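Local coordinates for protein phage terminase large subunit (Thermus phage P7426, PDB 7KS4) that probably drives ATP-powered translocation of viral DNA into empty capsids and cuts the viral genome to start and end packaging, this chain being its N-terminal ATPase domain, at residues A[50-61]-A[81-92]; A[107-115]-A[126-134]. All coordinates share one frame; numbering follows the deposited sequence.

Contact 1 (A[50-61]-A[81-92]); sequences EAASVEAVFELF and IFGRVVEKVERL
E50 reaches across to both R84 and K88 with one carboxylate, each oxygen serving a different base. OE1 of E50 takes the salt bridge from NH1 of R84 at 3.0 Å, met nearly along its C-O axis but with a bent N-H...O angle of 134°. OE2 of E50 is gripped more closely, 2.8 Å from NZ of K88, which comes from above the carboxylate plane. The glutamate gets there by swinging CG anti to its backbone N (chi1 -162°) and bending at chi2, whereas R84 runs extended from CG to NE. E50 and R84 both touch the bound ADP, so this salt-bridge network lies at the nucleotide pocket.

Next along the helix, A52 sets its CB against CD1 of I81. S53 is a knob among I81, R84, V85 and K88; its hydroxyl OG turns back to the carbonyl O of E50 at 2.7 Å, while CB rests on CG2 of V85 and OG also lies against CE of K88. This helix, 48-62, follows directly on the phosphate-binding loop of the P-loop ATPase fold, and its short segment crosses that of helix 75-92 at -48° with the axes 8.8 Å apart. Knobs-into-holes packing works in both directions here: V85 enters between S53, A56, V57 and L60, and the aliphatic part of K88 between E50, S53, V54 and V57.

V57 divides its methyls, CG2 lying 3.6 Å from CB of K88 while CG1 meets CD2 of L92. Further on, L60 brings CD1 to CG2 of V89 at 3.9 Å, the two side chains crossing at about a right angle. F61 presents its ring edge to the backbone of V89, with CZ 3.6 Å from that residue's O, and CD2 of F61 touches CD2 of L92 at 4.0 Å.

Contact 2 (A[107-115]-A[126-134]); sequences RLRLLVHHY and RVATSEFRG. With SO4 (sulfate ion), chain C.
R109 and E131 form the salt bridge at one end of this hairpin, NE of R109 lying 2.8 Å from OE2 of E131 with a nearly straight N-H...O angle of 170°. R133 NE reaches the same oxygen, E131 OE2, from the opposite face of the carboxylate at 3.2 Å. The shared anion probably offsets the closeness of the two guanidinium groups.

Stacking dominates the other end. The guanidinium of R126 lies flat on the H113 ring, centres 3.5 Å apart and planes at 12°. A bend at chi3 (-69°) turns the R126 head over that ring, and its NH2 also donates to OH of Y115 at 3.2 Å. Along the ring edge, ND1 of H113 shares a hydrogen bond with OG1 of T129 at 2.8 Å.

Strands 109-115 and 126-136 pair antiparallel, between strands 99-104 and 67-72 of the mixed sheet. Backbone hydrogen bonds join L110 with F132 and V112 with S130. A classic bulge follows, where O of H114 accepts from V127 N at 2.7 Å and A128 N at 3.2 Å.

Contact 1 and contact 2 lie with their centres about 12 Å apart, and the helix pair packs on the sheet face that carries V112 and F132. At one end L60 O, on helix 48-62, joins them by probable hydrogen bonds to S130 OG (2.8 Å) and H114 NE2 (3.0 Å), one carbonyl meeting both hairpin strands. At the other, F82 CZ packs 3.3 Å from L108 C. Between these ends F132 touches A56, L60 and V85. Contact 1 borders the nucleotide, the R84 side chain being about 3 Å from ADP, while in contact 2 the F132 side chain remains about 14 Å from it.

Contact 1 (A[50-61]-A[81-92])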
loop_
_atom_site.group_PDB
_atom_site.type_symbol
_atom_site.label_atom_id
_atom_site.label_comp_id
_atom_site.label_asym_id
_atom_site.label_seq_id
_atom_site.Cartn_x
_atom_site.Cartn_y
_atom_site.Cartn_z
ATOM N N GLU A 50 -6.202 -4.672 0.802
ATOM C CA GLU A 50 -6.361 -5.514 -0.376
ATOM C C GLU A 50 -5.706 -4.873 -1.590
ATOM O O GLU A 50 -4.982 -5.538 -2.345
ATOM C CB GLU A 50 -7.846 -5.774 -0.644
ATOM C CG GLU A 50 -8.094 -6.959 -1.555
ATOM C CD GLU A 50 -7.775 -8.279 -0.883
ATOM O OE1 GLU A 50 -7.518 -8.277 0.340
ATOM O OE2 GLU A 50 -7.781 -9.315 -1.578
ATOM N N ALA A 51 -5.968 -3.582 -1.802
ATOM C CA ALA A 51 -5.415 -2.889 -2.960
ATOM C C ALA A 51 -3.895 -2.875 -2.915
ATOM O O ALA A 51 -3.230 -3.086 -3.938
ATOM C CB ALA A 51 -5.962 -1.466 -3.023
ATOM N N ALA A 52 -3.322 -2.626 -1.738
ATOM C CA ALA A 52 -1.870 -2.643 -1.627
ATOM C C ALA A 52 -1.315 -4.028 -1.937
ATOM O O ALA A 52 -0.277 -4.155 -2.592
ATOM C CB ALA A 52 -1.443 -2.193 -0.232
ATOM N N SER A 53 -1.982 -5.081 -1.458
ATOM C CA SER A 53 -1.485 -6.431 -1.707
ATOM C C SER A 53 -1.502 -6.745 -3.196
ATOM O O SER A 53 -0.559 -7.353 -3.721
ATOM C CB SER A 53 -2.307 -7.454 -0.917
ATOM O OG SER A 53 -3.570 -7.704 -1.520
ATOM N N VAL A 54 -2.549 -6.310 -3.903
ATOM C CA VAL A 54 -2.618 -6.538 -5.345
ATOM C C VAL A 54 -1.465 -5.847 -6.054
ATOM O O VAL A 54 -0.881 -6.397 -6.995
ATOM C CB VAL A 54 -3.976 -6.068 -5.893
ATOM C CG1 VAL A 54 -3.998 -6.125 -7.425
ATOM C CG2 VAL A 54 -5.087 -6.941 -5.315
ATOM N N GLU A 55 -1.138 -4.619 -5.637
ATOM C CA GLU A 55 -0.017 -3.903 -6.244
ATOM C C GLU A 55 1.281 -4.680 -6.086
ATOM O O GLU A 55 2.064 -4.808 -7.036
ATOM C CB GLU A 55 0.117 -2.509 -5.621
ATOM C CG GLU A 55 -1.027 -1.559 -5.962
ATOM C CD GLU A 55 -0.858 -0.890 -7.312
ATOM O OE1 GLU A 55 0.294 -0.744 -7.771
ATOM O OE2 GLU A 55 -1.883 -0.517 -7.924
ATOM N N ALA A 56 1.529 -5.211 -4.889
ATOM C CA ALA A 56 2.745 -5.980 -4.641
ATOM C C ALA A 56 2.786 -7.248 -5.486
ATOM O O ALA A 56 3.819 -7.572 -6.081
ATOM C CB ALA A 56 2.847 -6.316 -3.157
ATOM N N VAL A 57 1.673 -7.984 -5.547
ATOM C CA VAL A 57 1.636 -9.206 -6.348
ATOM C C VAL A 57 2.008 -8.901 -7.790
ATOM O O VAL A 57 2.818 -9.604 -8.407
ATOM C CB VAL A 57 0.250 -9.874 -6.270
ATOM C CG1 VAL A 57 0.216 -11.096 -7.185
ATOM C CG2 VAL A 57 -0.087 -10.283 -4.849
ATOM N N PHE A 58 1.404 -7.856 -8.358
ATOM C CA PHE A 58 1.677 -7.507 -9.745
ATOM C C PHE A 58 3.164 -7.245 -9.967
ATOM O O PHE A 58 3.769 -7.777 -10.908
ATOM C CB PHE A 58 0.843 -6.294 -10.143
ATOM C CG PHE A 58 1.039 -5.880 -11.568
ATOM C CD1 PHE A 58 0.511 -6.640 -12.597
ATOM C CD2 PHE A 58 1.762 -4.741 -11.877
ATOM C CE1 PHE A 58 0.698 -6.270 -13.913
ATOM C CE2 PHE A 58 1.948 -4.366 -13.189
ATOM C CZ PHE A 58 1.410 -5.132 -14.207
ATOM N N GLU A 59 3.777 -6.434 -9.106
ATOM C CA GLU A 59 5.194 -6.126 -9.271
ATOM C C GLU A 59 6.044 -7.391 -9.274
ATOM O O GLU A 59 6.951 -7.532 -10.104
ATOM C CB GLU A 59 5.665 -5.184 -8.163
ATOM C CG GLU A 59 5.131 -3.773 -8.279
ATOM C CD GLU A 59 5.768 -2.981 -9.408
ATOM O OE1 GLU A 59 6.944 -3.229 -9.731
ATOM O OE2 GLU A 59 5.080 -2.107 -9.967
ATOM N N LEU A 60 5.767 -8.324 -8.358
ATOM C CA LEU A 60 6.642 -9.485 -8.209
ATOM C C LEU A 60 6.633 -10.360 -9.455
ATOM O O LEU A 60 7.662 -10.954 -9.794
ATOM C CB LEU A 60 6.237 -10.298 -6.975
ATOM C CG LEU A 60 6.368 -9.543 -5.643
ATOM C CD1 LEU A 60 5.785 -10.368 -4.502
ATOM C CD2 LEU A 60 7.821 -9.170 -5.348
ATOM N N PHE A 61 5.497 -10.442 -10.153
ATOM C CA PHE A 61 5.380 -11.266 -11.355
ATOM C C PHE A 61 5.638 -10.489 -12.636
ATOM O O PHE A 61 6.226 -11.036 -13.577
ATOM C CB PHE A 61 3.986 -11.890 -11.433
ATOM C CG PHE A 61 3.787 -13.021 -10.486
ATOM C CD1 PHE A 61 4.276 -14.279 -10.789
ATOM C CD2 PHE A 61 3.123 -12.834 -9.288
ATOM C CE1 PHE A 61 4.103 -15.338 -9.915
ATOM C CE2 PHE A 61 2.946 -13.892 -8.409
ATOM C CZ PHE A 61 3.444 -15.144 -8.726
ATOM N N ILE A 81 -0.853 -7.130 5.367
ATOM C CA ILE A 81 -0.635 -7.049 3.928
ATOM C C ILE A 81 0.327 -8.142 3.477
ATOM O O ILE A 81 0.103 -8.791 2.450
ATOM C CB ILE A 81 -0.138 -5.645 3.539
ATOM C CG1 ILE A 81 -1.273 -4.634 3.718
ATOM C CG2 ILE A 81 0.375 -5.622 2.095
ATOM C CD1 ILE A 81 -0.850 -3.183 3.528
ATOM N N PHE A 82 1.400 -8.374 4.238
ATOM C CA PHE A 82 2.353 -9.410 3.856
ATOM C C PHE A 82 1.661 -10.756 3.684
ATOM O O PHE A 82 1.887 -11.459 2.694
ATOM C CB PHE A 82 3.476 -9.526 4.885
ATOM C CG PHE A 82 4.531 -10.524 4.496
ATOM C CD1 PHE A 82 4.485 -11.826 4.974
ATOM C CD2 PHE A 82 5.545 -10.171 3.623
ATOM C CE1 PHE A 82 5.447 -12.753 4.603
ATOM C CE2 PHE A 82 6.509 -11.091 3.251
ATOM C CZ PHE A 82 6.459 -12.383 3.740
ATOM N N GLY A 83 0.811 -11.131 4.641
ATOM C CA GLY A 83 0.140 -12.419 4.560
ATOM C C GLY A 83 -0.789 -12.520 3.365
ATOM O O GLY A 83 -0.933 -13.585 2.760
ATOM N N ARG A 84 -1.440 -11.414 3.012
ATOM C CA ARG A 84 -2.314 -11.426 1.848
ATOM C C ARG A 84 -1.514 -11.529 0.558
ATOM O O ARG A 84 -1.940 -12.202 -0.389
ATOM C CB ARG A 84 -3.183 -10.180 1.840
ATOM C CG ARG A 84 -4.105 -10.130 3.020
ATOM C CD ARG A 84 -4.965 -8.914 2.974
ATOM N NE ARG A 84 -5.719 -8.757 4.210
ATOM C CZ ARG A 84 -6.867 -8.104 4.301
ATOM N NH1 ARG A 84 -7.391 -7.558 3.216
ATOM N NH2 ARG A 84 -7.487 -8.008 5.468
ATOM N N VAL A 85 -0.355 -10.874 0.497
ATOM C CA VAL A 85 0.506 -11.024 -0.672
ATOM C C VAL A 85 0.942 -12.477 -0.812
ATOM O O VAL A 85 0.946 -13.036 -1.913
ATOM C CB VAL A 85 1.711 -10.071 -0.577
ATOM C CG1 VAL A 85 2.669 -10.298 -1.731
ATOM C CG2 VAL A 85 1.236 -8.609 -0.574
ATOM N N VAL A 86 1.307 -13.111 0.305
ATOM C CA VAL A 86 1.725 -14.512 0.277
ATOM C C VAL A 86 0.647 -15.380 -0.362
ATOM O O VAL A 86 0.908 -16.101 -1.333
ATOM C CB VAL A 86 2.070 -15.005 1.693
ATOM C CG1 VAL A 86 2.310 -16.516 1.693
ATOM C CG2 VAL A 86 3.303 -14.283 2.218
ATOM N N GLU A 87 -0.574 -15.345 0.185
ATOM C CA GLU A 87 -1.644 -16.185 -0.359
ATOM C C GLU A 87 -1.785 -15.974 -1.860
ATOM O O GLU A 87 -1.847 -16.938 -2.637
ATOM C CB GLU A 87 -2.979 -15.893 0.335
ATOM C CG GLU A 87 -4.116 -16.860 -0.052
ATOM C CD GLU A 87 -4.781 -16.523 -1.387
ATOM O OE1 GLU A 87 -4.851 -15.324 -1.736
ATOM O OE2 GLU A 87 -5.234 -17.460 -2.088
ATOM N N LYS A 88 -1.840 -14.709 -2.285
ATOM C CA LYS A 88 -2.068 -14.405 -3.693
ATOM C C LYS A 88 -0.900 -14.865 -4.553
ATOM O O LYS A 88 -1.106 -15.406 -5.646
ATOM C CB LYS A 88 -2.301 -12.904 -3.873
ATOM C CG LYS A 88 -3.548 -12.397 -3.175
ATOM C CD LYS A 88 -3.710 -10.889 -3.327
ATOM C CE LYS A 88 -5.135 -10.459 -3.021
ATOM N NZ LYS A 88 -5.614 -11.006 -1.733
ATOM N N VAL A 89 0.328 -14.644 -4.086
ATOM C CA VAL A 89 1.508 -15.020 -4.859
ATOM C C VAL A 89 1.611 -16.537 -4.970
ATOM O O VAL A 89 1.913 -17.078 -6.039
ATOM C CB VAL A 89 2.769 -14.410 -4.217
ATOM C CG1 VAL A 89 4.039 -15.114 -4.695
ATOM C CG2 VAL A 89 2.856 -12.917 -4.518
ATOM N N GLU A 90 1.378 -17.250 -3.870
ATOM C CA GLU A 90 1.484 -18.705 -3.923
ATOM C C GLU A 90 0.409 -19.312 -4.813
ATOM O O GLU A 90 0.658 -20.325 -5.478
ATOM C CB GLU A 90 1.436 -19.280 -2.505
ATOM C CG GLU A 90 2.773 -19.123 -1.787
ATOM C CD GLU A 90 2.763 -19.623 -0.362
ATOM O OE1 GLU A 90 1.691 -20.015 0.145
ATOM O OE2 GLU A 90 3.847 -19.622 0.256
ATOM N N ARG A 91 -0.778 -18.704 -4.855
ATOM C CA ARG A 91 -1.829 -19.184 -5.746
ATOM C C ARG A 91 -1.535 -18.815 -7.195
ATOM O O ARG A 91 -1.618 -19.662 -8.096
ATOM C CB ARG A 91 -3.175 -18.609 -5.308
ATOM C CG ARG A 91 -4.293 -18.820 -6.314
ATOM C CD ARG A 91 -5.654 -18.583 -5.679
ATOM N NE ARG A 91 -5.747 -17.259 -5.062
ATOM C CZ ARG A 91 -6.074 -16.146 -5.711
ATOM N NH1 ARG A 91 -6.133 -14.993 -5.059
ATOM N NH2 ARG A 91 -6.346 -16.178 -7.010
ATOM N N LEU A 92 -1.201 -17.545 -7.442
ATOM C CA LEU A 92 -1.005 -17.079 -8.810
ATOM C C LEU A 92 0.151 -17.791 -9.495
ATOM O O LEU A 92 0.137 -17.960 -10.722
ATOM C CB LEU A 92 -0.759 -15.571 -8.817
ATOM C CG LEU A 92 -1.276 -14.854 -10.057
ATOM C CD1 LEU A 92 -2.802 -14.833 -10.042
ATOM C CD2 LEU A 92 -0.701 -13.441 -10.127
#

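Contact 2 (A[107-115]-A[126-134])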
loop_
_atom_site.group_PDB
_atom_site.type_symbol
_atom_site.label_atom_id
_atom_site.label_comp_id
_atom_site.label_asym_id
_atom_site.label_seq_id
_atom_site.Cartn_x
_atom_site.Cartn_y
_atom_site.Cartn_z
ATOM N N ARG A 107 10.723 -14.599 8.999
ATOM C CA ARG A 107 11.454 -13.399 8.619
ATOM C C ARG A 107 10.660 -12.480 7.694
ATOM O O ARG A 107 11.230 -11.517 7.169
ATOM C CB ARG A 107 12.775 -13.782 7.948
ATOM C CG ARG A 107 13.804 -14.345 8.909
ATOM C CD ARG A 107 15.121 -14.634 8.213
ATOM N NE ARG A 107 15.109 -15.923 7.529
ATOM C CZ ARG A 107 16.172 -16.466 6.941
ATOM N NH1 ARG A 107 17.339 -15.832 6.950
ATOM N NH2 ARG A 107 16.069 -17.646 6.345
ATOM N N LEU A 108 9.370 -12.741 7.502
ATOM C CA LEU A 108 8.525 -11.964 6.596
ATOM C C LEU A 108 9.259 -11.678 5.289
ATOM O O LEU A 108 9.428 -10.533 4.867
ATOM C CB LEU A 108 8.059 -10.661 7.247
ATOM C CG LEU A 108 7.201 -10.749 8.514
ATOM C CD1 LEU A 108 6.780 -9.355 8.935
ATOM C CD2 LEU A 108 5.978 -11.644 8.316
ATOM N N ARG A 109 9.706 -12.757 4.649
ATOM C CA ARG A 109 10.459 -12.671 3.405
ATOM C C ARG A 109 9.814 -13.589 2.376
ATOM O O ARG A 109 9.684 -14.797 2.606
ATOM C CB ARG A 109 11.925 -13.048 3.619
ATOM C CG ARG A 109 12.848 -12.556 2.516
ATOM C CD ARG A 109 14.241 -13.136 2.658
ATOM N NE ARG A 109 15.146 -12.640 1.627
ATOM C CZ ARG A 109 16.270 -13.246 1.256
ATOM N NH1 ARG A 109 16.639 -14.388 1.825
ATOM N NH2 ARG A 109 17.026 -12.711 0.306
ATOM N N LEU A 110 9.411 -13.012 1.250
ATOM C CA LEU A 110 8.769 -13.741 0.168
ATOM C C LEU A 110 9.605 -13.571 -1.091
ATOM O O LEU A 110 9.949 -12.445 -1.467
ATOM C CB LEU A 110 7.342 -13.230 -0.045
ATOM C CG LEU A 110 6.525 -13.862 -1.171
ATOM C CD1 LEU A 110 6.244 -15.330 -0.910
ATOM C CD2 LEU A 110 5.228 -13.078 -1.363
ATOM N N LEU A 111 9.930 -14.686 -1.739
ATOM C CA LEU A 111 10.747 -14.699 -2.945
ATOM C C LEU A 111 9.969 -15.341 -4.086
ATOM O O LEU A 111 9.364 -16.403 -3.911
ATOM C CB LEU A 111 12.051 -15.474 -2.715
ATOM C CG LEU A 111 12.949 -14.953 -1.593
ATOM C CD1 LEU A 111 14.156 -15.856 -1.437
ATOM C CD2 LEU A 111 13.382 -13.530 -1.864
ATOM N N VAL A 112 9.994 -14.707 -5.251
ATOM C CA VAL A 112 9.432 -15.288 -6.464
ATOM C C VAL A 112 10.590 -15.494 -7.432
ATOM O O VAL A 112 11.084 -14.539 -8.044
ATOM C CB VAL A 112 8.335 -14.412 -7.080
ATOM C CG1 VAL A 112 7.755 -15.092 -8.301
ATOM C CG2 VAL A 112 7.242 -14.122 -6.057
ATOM N N HIS A 113 11.032 -16.739 -7.577
ATOM C CA HIS A 113 12.124 -17.056 -8.484
ATOM C C HIS A 113 11.585 -17.210 -9.900
ATOM O O HIS A 113 10.601 -17.921 -10.120
ATOM C CB HIS A 113 12.827 -18.341 -8.043
ATOM C CG HIS A 113 13.376 -18.286 -6.651
ATOM N ND1 HIS A 113 14.410 -17.449 -6.292
ATOM C CD2 HIS A 113 13.042 -18.974 -5.533
ATOM C CE1 HIS A 113 14.684 -17.617 -5.010
ATOM N NE2 HIS A 113 13.870 -18.538 -4.527
ATOM N N HIS A 114 12.240 -16.555 -10.857
ATOM C CA HIS A 114 11.866 -16.610 -12.266
ATOM C C HIS A 114 12.914 -17.405 -13.031
ATOM O O HIS A 114 14.115 -17.150 -12.889
ATOM C CB HIS A 114 11.746 -15.206 -12.856
ATOM C CG HIS A 114 10.592 -14.428 -12.314
ATOM N ND1 HIS A 114 9.370 -14.382 -12.946
ATOM C CD2 HIS A 114 10.468 -13.680 -11.193
ATOM C CE1 HIS A 114 8.543 -13.630 -12.242
ATOM N NE2 HIS A 114 9.182 -13.196 -11.170
ATOM N N TYR A 115 12.458 -18.343 -13.854
ATOM C CA TYR A 115 13.332 -19.262 -14.567
ATOM C C TYR A 115 13.277 -19.006 -16.068
ATOM O O TYR A 115 12.433 -18.256 -16.569
ATOM C CB TYR A 115 12.948 -20.713 -14.249
ATOM C CG TYR A 115 13.249 -21.079 -12.817
ATOM C CD1 TYR A 115 14.383 -21.807 -12.494
ATOM C CD2 TYR A 115 12.417 -20.667 -11.783
ATOM C CE1 TYR A 115 14.673 -22.134 -11.188
ATOM C CE2 TYR A 115 12.697 -20.993 -10.473
ATOM C CZ TYR A 115 13.828 -21.721 -10.178
ATOM O OH TYR A 115 14.119 -22.049 -8.871
ATOM N N ARG A 126 17.569 -20.417 -13.106
ATOM C CA ARG A 126 16.984 -19.253 -12.458
ATOM C C ARG A 126 17.572 -17.987 -13.079
ATOM O O ARG A 126 18.796 -17.842 -13.177
ATOM C CB ARG A 126 17.259 -19.325 -10.955
ATOM C CG ARG A 126 16.622 -18.255 -10.106
ATOM C CD ARG A 126 16.973 -18.471 -8.623
ATOM N NE ARG A 126 16.339 -19.665 -8.054
ATOM C CZ ARG A 126 16.506 -20.090 -6.799
ATOM N NH1 ARG A 126 17.294 -19.428 -5.957
ATOM N NH2 ARG A 126 15.883 -21.185 -6.379
ATOM N N VAL A 127 16.702 -17.081 -13.516
ATOM C CA VAL A 127 17.132 -15.883 -14.217
ATOM C C VAL A 127 16.997 -14.642 -13.348
ATOM O O VAL A 127 17.812 -13.720 -13.467
ATOM C CB VAL A 127 16.344 -15.702 -15.532
ATOM C CG1 VAL A 127 16.766 -14.419 -16.242
ATOM C CG2 VAL A 127 16.549 -16.889 -16.434
ATOM N N ALA A 128 15.994 -14.590 -12.486
ATOM C CA ALA A 128 15.753 -13.414 -11.668
ATOM C C ALA A 128 14.938 -13.840 -10.461
ATOM O O ALA A 128 14.248 -14.861 -10.488
ATOM C CB ALA A 128 15.031 -12.327 -12.462
ATOM N N THR A 129 15.041 -13.054 -9.395
ATOM C CA THR A 129 14.287 -13.297 -8.170
ATOM C C THR A 129 13.683 -11.975 -7.707
ATOM O O THR A 129 14.412 -11.026 -7.403
ATOM C CB THR A 129 15.178 -13.908 -7.087
ATOM O OG1 THR A 129 15.612 -15.207 -7.508
ATOM C CG2 THR A 129 14.420 -14.047 -5.769
ATOM N N SER A 130 12.356 -11.915 -7.691
ATOM C CA SER A 130 11.637 -10.822 -7.057
ATOM C C SER A 130 11.534 -11.086 -5.561
ATOM O O SER A 130 11.443 -12.235 -5.122
ATOM C CB SER A 130 10.243 -10.683 -7.664
ATOM O OG SER A 130 10.317 -10.638 -9.071
ATOM N N GLU A 131 11.555 -10.009 -4.772
ATOM C CA GLU A 131 11.598 -10.123 -3.321
ATOM C C GLU A 131 10.650 -9.120 -2.680
ATOM O O GLU A 131 10.617 -7.948 -3.070
ATOM C CB GLU A 131 13.017 -9.890 -2.790
ATOM C CG GLU A 131 13.126 -10.031 -1.292
ATOM C CD GLU A 131 14.564 -10.040 -0.813
ATOM O OE1 GLU A 131 15.478 -9.919 -1.655
ATOM O OE2 GLU A 131 14.776 -10.168 0.407
ATOM N N PHE A 132 9.895 -9.583 -1.685
ATOM C CA PHE A 132 8.963 -8.741 -0.945
ATOM C C PHE A 132 9.109 -9.046 0.535
ATOM O O PHE A 132 9.042 -10.212 0.937
ATOM C CB PHE A 132 7.522 -8.985 -1.403
ATOM C CG PHE A 132 6.505 -8.081 -0.761
ATOM C CD1 PHE A 132 6.498 -6.721 -1.030
ATOM C CD2 PHE A 132 5.530 -8.598 0.079
ATOM C CE1 PHE A 132 5.551 -5.883 -0.453
ATOM C CE2 PHE A 132 4.578 -7.769 0.658
ATOM C CZ PHE A 132 4.587 -6.412 0.388
ATOM N N ARG A 133 9.312 -8.004 1.339
ATOM C CA ARG A 133 9.526 -8.170 2.768
ATOM C C ARG A 133 8.556 -7.314 3.558
ATOM O O ARG A 133 8.158 -6.230 3.123
ATOM C CB ARG A 133 10.938 -7.786 3.186
ATOM C CG ARG A 133 12.003 -8.764 2.769
ATOM C CD ARG A 133 12.923 -9.063 3.936
ATOM N NE ARG A 133 14.272 -9.369 3.491
ATOM C CZ ARG A 133 15.224 -9.846 4.281
ATOM N NH1 ARG A 133 16.424 -10.091 3.784
ATOM N NH2 ARG A 133 14.969 -10.084 5.561
ATOM N N GLY A 134 8.193 -7.813 4.735
ATOM C CA GLY A 134 7.487 -7.015 5.718
ATOM C C GLY A 134 8.471 -6.389 6.693
ATOM O O GLY A 134 9.451 -7.013 7.095
HETATM S S SO4 C . 12.335 -18.578 8.482
HETATM O O1 SO4 C . 12.653 -18.708 9.902
HETATM O O2 SO4 C . 12.392 -19.892 7.848
HETATM O O3 SO4 C . 10.988 -18.029 8.335
HETATM O O4 SO4 C . 13.319 -17.696 7.859
HETATM O O HOH W 1 11.425 -8.784 6.537
#